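Local coordinates for protein aspartate-semialdehyde dehydrogenase 2 (Vibrio cholerae, PDB 2QZ9) that catalyses the NADPH-dependent reductive dephosphorylation of L-aspartyl-4-phosphate to L-aspartate-semialdehyde, a step on the way to lysine and methionine, at residues V147-I152 and P227-N232; A245-V250 and N308-A313. All coordinates share one frame; numbering follows the deposited sequence.

Contact 1: residues V147-I152 and P227-N232; sequences VGIERI and PSIMVN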
loop_
_atom_site.group_PDB
_atom_site.type_symbol
_atom_site.label_atom_id
_atom_site.label_comp_id
_atom_site.label_asym_id
_atom_site.label_seq_id
_atom_site.Cartn_x
_atom_site.Cartn_y
_atom_site.Cartn_z
ATOM N N VAL A 147 -11.940 16.411 18.230
ATOM C CA VAL A 147 -12.579 15.271 18.902
ATOM C C VAL A 147 -11.643 14.229 19.528
ATOM O O VAL A 147 -12.108 13.250 20.102
ATOM C CB VAL A 147 -13.614 14.549 17.960
ATOM C CG1 VAL A 147 -14.813 15.458 17.655
ATOM C CG2 VAL A 147 -12.954 14.075 16.652
ATOM N N GLY A 148 -10.330 14.428 19.425
ATOM C CA GLY A 148 -9.380 13.473 19.992
ATOM C C GLY A 148 -9.191 12.227 19.134
ATOM O O GLY A 148 -10.063 11.879 18.318
ATOM N N ILE A 149 -8.057 11.545 19.327
ATOM C CA ILE A 149 -7.761 10.305 18.616
ATOM C C ILE A 149 -7.288 9.282 19.618
ATOM O O ILE A 149 -6.373 9.562 20.399
ATOM C CB ILE A 149 -6.702 10.510 17.497
ATOM C CG1 ILE A 149 -7.276 11.370 16.369
ATOM C CG2 ILE A 149 -6.228 9.165 16.949
ATOM C CD1 ILE A 149 -6.229 12.038 15.508
ATOM N N GLU A 150 -7.920 8.110 19.609
ATOM C CA GLU A 150 -7.551 7.019 20.513
ATOM C C GLU A 150 -6.561 6.065 19.845
ATOM O O GLU A 150 -5.586 5.646 20.472
ATOM C CB GLU A 150 -8.798 6.242 20.991
ATOM C CG GLU A 150 -8.484 5.092 21.948
ATOM C CD GLU A 150 -9.694 4.217 22.247
ATOM O OE1 GLU A 150 -10.734 4.757 22.699
ATOM O OE2 GLU A 150 -9.596 2.983 22.043
ATOM N N ARG A 151 -6.811 5.725 18.579
ATOM C CA ARG A 151 -6.002 4.718 17.875
ATOM C C ARG A 151 -5.850 5.018 16.373
ATOM O O ARG A 151 -6.829 5.392 15.702
ATOM C CB ARG A 151 -6.606 3.328 18.127
ATOM C CG ARG A 151 -5.956 2.169 17.414
ATOM C CD ARG A 151 -6.289 0.858 18.119
ATOM N NE ARG A 151 -5.649 -0.278 17.458
ATOM C CZ ARG A 151 -6.274 -1.122 16.644
ATOM N NH1 ARG A 151 -7.569 -0.970 16.387
ATOM N NH2 ARG A 151 -5.600 -2.132 16.089
ATOM N N ILE A 152 -4.622 4.871 15.865
ATOM C CA ILE A 152 -4.322 5.021 14.431
ATOM C C ILE A 152 -3.798 3.710 13.806
ATOM O O ILE A 152 -2.745 3.223 14.196
ATOM C CB ILE A 152 -3.274 6.142 14.163
ATOM C CG1 ILE A 152 -3.675 7.459 14.844
ATOM C CG2 ILE A 152 -3.084 6.381 12.659
ATOM C CD1 ILE A 152 -2.503 8.469 15.016
ATOM N N PRO A 227 1.015 9.931 25.504
ATOM C CA PRO A 227 1.427 8.528 25.573
ATOM C C PRO A 227 0.244 7.547 25.474
ATOM O O PRO A 227 0.433 6.337 25.618
ATOM C CB PRO A 227 2.082 8.437 26.957
ATOM C CG PRO A 227 1.320 9.445 27.780
ATOM C CD PRO A 227 1.040 10.586 26.830
ATOM N N SER A 228 -0.960 8.063 25.240
ATOM C CA SER A 228 -2.147 7.214 25.147
ATOM C C SER A 228 -2.752 7.106 23.731
ATOM O O SER A 228 -3.746 6.404 23.544
ATOM C CB SER A 228 -3.207 7.679 26.143
ATOM O OG SER A 228 -3.724 8.929 25.736
ATOM N N ILE A 229 -2.176 7.807 22.747
ATOM C CA ILE A 229 -2.574 7.586 21.339
ATOM C C ILE A 229 -1.897 6.308 20.920
ATOM O O ILE A 229 -0.672 6.182 21.003
ATOM C CB ILE A 229 -2.069 8.648 20.345
ATOM C CG1 ILE A 229 -1.892 10.001 20.999
ATOM C CG2 ILE A 229 -2.954 8.721 19.072
ATOM C CD1 ILE A 229 -0.597 10.614 20.587
ATOM N N MET A 230 -2.705 5.361 20.480
ATOM C CA MET A 230 -2.198 4.100 19.999
ATOM C C MET A 230 -1.925 4.213 18.504
ATOM O O MET A 230 -2.718 4.774 17.770
ATOM C CB MET A 230 -3.190 2.990 20.337
ATOM C CG MET A 230 -3.387 2.768 21.868
ATOM S SD MET A 230 -1.876 2.306 22.750
ATOM C CE MET A 230 -1.285 3.868 23.384
ATOM N N VAL A 231 -0.771 3.722 18.070
ATOM C CA VAL A 231 -0.377 3.837 16.664
ATOM C C VAL A 231 0.058 2.463 16.178
ATOM O O VAL A 231 0.941 1.847 16.769
ATOM C CB VAL A 231 0.761 4.893 16.436
ATOM C CG1 VAL A 231 1.025 5.105 14.945
ATOM C CG2 VAL A 231 0.421 6.219 17.116
ATOM N N ASN A 232 -0.564 1.997 15.097
ATOM C CA ASN A 232 -0.306 0.653 14.563
ATOM C C ASN A 232 0.070 0.730 13.080
ATOM O O ASN A 232 -0.804 0.721 12.220
ATOM C CB ASN A 232 -1.549 -0.210 14.775
ATOM C CG ASN A 232 -1.345 -1.656 14.387
ATOM O OD1 ASN A 232 -2.320 -2.367 14.127
ATOM N ND2 ASN A 232 -0.090 -2.110 14.349
HETATM O O HOH W 1 -5.433 10.139 23.146
#
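R151 and M230 face one another in a parallel beta pairing at one border of the mixed sheet of the dimerization domain, where strand 230-234, outermost within its own chain, joins strand 149-158. Their side chains leave the same face of the sheet and cross at about a right angle: CB of R151 lies 4.1 Å from CB of M230. R151 then runs straight from CG to NE, with CG anti to the backbone N (chi1 176°), whereas M230 folds back at chi2 and chi3, so that its sulfur end leads away. The outstretched guanidinium reaches the dimer interface, where D300 and E251 of the second subunit and E251 of its own chain form salt bridges with it. E150 and R151 together face E251 of the same chain in a classic beta bulge.

I152 and V231 turn to the opposite face, where the contact is apolar and I149 and I229 join it. I152 lies alongside I229, both pointing the same way, and its CD1 touches I229 CG2 at 4.1 Å and V231 CG2 at 4.2 Å. I149 instead slants across I229, bringing CG2 within 3.9 Å of I229 CG2. Helix 131-147 packs against I149 and I152, and helix 211-224 against I229 and V231.

Three backbone bonds fix this register: M230 N to E150 O, I152 N to M230 O, and N232 N to I152 O, the last 2.7 Å long. Where the strands part, S228 OG is hydrogen-bonded to D226 OD2, and a water donates to I149 O at 3.0 Å and, weakly, to S228 OG at 3.3 Å.

Contact 2: residues A245-V250 and N308-A313; sequences AEAVHV and NLWVVA
E246 and V311 form a hydrogen-bonded pair of an antiparallel beta ladder, in which strands 244-252 and 306-313 lie side by side within the mixed sheet of the dimerization domain. Two bonds close their ring, E246 N to V311 O at 2.7 Å and V311 N to E246 O at 2.8 Å, and each donor lies in the plane of the carbonyl it meets. The first is the more bent, with 141° at the hydrogen. V248 and L309 repeat the pattern, V248 N giving to L309 O and L309 N to V248 O. Three of these carbonyls also receive a CA-H contact: A245 CA stands 3.1 Å from V311 O, W310 CA approaches E246 O, and N308 CA lies 3.4 Å from V248 O. On the other edge of strand 244-252, backbone bonds join A245, A247 and H249 to Y157, T155 and N153 of strand 149-158.

Side chains alternate between two faces. E246, V248, L309 and V311 turn to the one where E246 meets S132, Q135 and M136 of helix 131-147, and there V248 CG2 meets V311 CG2 at 4.0 Å. The side chain of E246 is about 6 Å from those of H244, the probable proton acceptor, and Q158, a predicted substrate-binding residue.

On the face of A245, A247, H249, N308, W310 and V312, the indole is placed obliquely against A245 CB, and its NE1 donates to P280 O. The imidazole of H249 is gripped from the second subunit, NE2 by T234 OG1 and ND1 by N153 ND2. H249 and N308 stack with ring and amide planes 4° apart, and N308 CG lies 3.5 Å from H249 CD2.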
loop_
_atom_site.group_PDB
_atom_site.type_symbol
_atom_site.label_atom_id
_atom_site.label_comp_id
_atom_site.label_asym_id
_atom_site.label_seq_id
_atom_site.Cartn_x
_atom_site.Cartn_y
_atom_site.Cartn_z
ATOM N N ALA A 245 2.676 8.100 0.277
ATOM C CA ALA A 245 1.241 8.078 0.481
ATOM C C ALA A 245 0.947 7.198 1.690
ATOM O O ALA A 245 1.700 6.274 1.984
ATOM C CB ALA A 245 0.550 7.537 -0.756
ATOM N N GLU A 246 -0.140 7.496 2.391
ATOM C CA GLU A 246 -0.543 6.717 3.555
ATOM C C GLU A 246 -2.041 6.499 3.559
ATOM O O GLU A 246 -2.832 7.397 3.303
ATOM C CB GLU A 246 -0.164 7.422 4.858
ATOM C CG GLU A 246 1.327 7.571 5.085
ATOM C CD GLU A 246 1.666 8.682 6.060
ATOM O OE1 GLU A 246 0.788 9.509 6.406
ATOM O OE2 GLU A 246 2.832 8.723 6.481
ATOM N N ALA A 247 -2.407 5.278 3.883
ATOM C CA ALA A 247 -3.772 4.943 4.172
ATOM C C ALA A 247 -3.975 5.017 5.687
ATOM O O ALA A 247 -3.411 4.209 6.431
ATOM C CB ALA A 247 -4.010 3.542 3.680
ATOM N N VAL A 248 -4.757 5.993 6.144
ATOM C CA VAL A 248 -4.913 6.253 7.583
ATOM C C VAL A 248 -6.344 5.945 8.033
ATOM O O VAL A 248 -7.302 6.518 7.515
ATOM C CB VAL A 248 -4.517 7.724 7.953
ATOM C CG1 VAL A 248 -4.372 7.891 9.464
ATOM C CG2 VAL A 248 -3.205 8.134 7.267
ATOM N N HIS A 249 -6.474 5.018 8.983
ATOM C CA HIS A 249 -7.771 4.603 9.515
ATOM C C HIS A 249 -7.787 4.943 11.022
ATOM O O HIS A 249 -7.184 4.236 11.848
ATOM C CB HIS A 249 -7.985 3.086 9.325
ATOM C CG HIS A 249 -8.031 2.624 7.891
ATOM N ND1 HIS A 249 -8.231 1.300 7.552
ATOM C CD2 HIS A 249 -7.926 3.298 6.717
ATOM C CE1 HIS A 249 -8.249 1.180 6.237
ATOM N NE2 HIS A 249 -8.059 2.376 5.707
ATOM N N VAL A 250 -8.455 6.029 11.385
ATOM C CA VAL A 250 -8.375 6.495 12.775
ATOM C C VAL A 250 -9.660 6.278 13.568
ATOM O O VAL A 250 -10.773 6.308 13.019
ATOM C CB VAL A 250 -7.911 7.977 12.894
ATOM C CG1 VAL A 250 -6.524 8.134 12.332
ATOM C CG2 VAL A 250 -8.859 8.916 12.188
ATOM N N ASN A 308 -11.604 7.374 7.882
ATOM C CA ASN A 308 -10.597 6.929 6.919
ATOM C C ASN A 308 -10.156 8.080 6.049
ATOM O O ASN A 308 -10.967 8.917 5.666
ATOM C CB ASN A 308 -11.146 5.829 6.002
ATOM C CG ASN A 308 -11.256 4.487 6.690
ATOM O OD1 ASN A 308 -11.189 4.394 7.908
ATOM N ND2 ASN A 308 -11.425 3.431 5.900
ATOM N N LEU A 309 -8.863 8.115 5.735
ATOM C CA LEU A 309 -8.343 9.101 4.785
ATOM C C LEU A 309 -7.112 8.588 4.043
ATOM O O LEU A 309 -6.536 7.569 4.419
ATOM C CB LEU A 309 -8.088 10.458 5.473
ATOM C CG LEU A 309 -7.181 10.685 6.680
ATOM C CD1 LEU A 309 -7.070 12.215 6.888
ATOM C CD2 LEU A 309 -7.693 10.031 7.973
ATOM N N TRP A 310 -6.745 9.295 2.980
ATOM C CA TRP A 310 -5.572 8.974 2.163
ATOM C C TRP A 310 -4.678 10.205 2.220
ATOM O O TRP A 310 -5.139 11.306 1.972
ATOM C CB TRP A 310 -6.013 8.652 0.725
ATOM C CG TRP A 310 -4.924 8.424 -0.339
ATOM C CD1 TRP A 310 -4.598 9.286 -1.366
ATOM C CD2 TRP A 310 -4.094 7.260 -0.521
ATOM N NE1 TRP A 310 -3.607 8.742 -2.144
ATOM C CE2 TRP A 310 -3.286 7.500 -1.665
ATOM C CE3 TRP A 310 -3.943 6.046 0.174
ATOM C CZ2 TRP A 310 -2.325 6.589 -2.113
ATOM C CZ3 TRP A 310 -3.002 5.139 -0.279
ATOM C CH2 TRP A 310 -2.206 5.411 -1.424
ATOM N N VAL A 311 -3.412 10.028 2.577
ATOM C CA VAL A 311 -2.530 11.180 2.823
ATOM C C VAL A 311 -1.283 11.115 1.929
ATOM O O VAL A 311 -0.606 10.096 1.865
ATOM C CB VAL A 311 -2.169 11.328 4.338
ATOM C CG1 VAL A 311 -1.270 12.517 4.573
ATOM C CG2 VAL A 311 -3.446 11.493 5.171
ATOM N N VAL A 312 -1.012 12.202 1.212
ATOM C CA VAL A 312 0.125 12.239 0.299
ATOM C C VAL A 312 0.962 13.497 0.544
ATOM O O VAL A 312 0.407 14.569 0.799
ATOM C CB VAL A 312 -0.334 12.164 -1.188
ATOM C CG1 VAL A 312 0.857 12.143 -2.125
ATOM C CG2 VAL A 312 -1.168 10.895 -1.428
ATOM N N ALA A 313 2.293 13.351 0.470
ATOM C CA ALA A 313 3.201 14.513 0.493
ATOM C C ALA A 313 4.501 14.231 -0.257
ATOM O O ALA A 313 4.844 13.076 -0.496
ATOM C CB ALA A 313 3.497 14.962 1.929
#

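Both contacts belong to one sheet: strand 149-158 pairs on one side with strand 230-234, outermost within the chain (contact 1), and on the other with 244-252 of contact 2. They meet directly where I152 CG2 packs on V248 CG1 at 3.8 Å. Contact 1 is parallel, short and mostly buried, but frays into loop, with exposed E150 and a bridging water at its end. Contact 2 lies inside the sheet, with every touching residue buried and its backbone bonds paired in regular rings. Each touches helix 131-147 on one face and the second subunit on the other, through R151 and that subunit's carboxylates in contact 1, and in contact 2 through an imidazole stacked on an amide, with both ring nitrogens hydrogen-bonded to the second subunit.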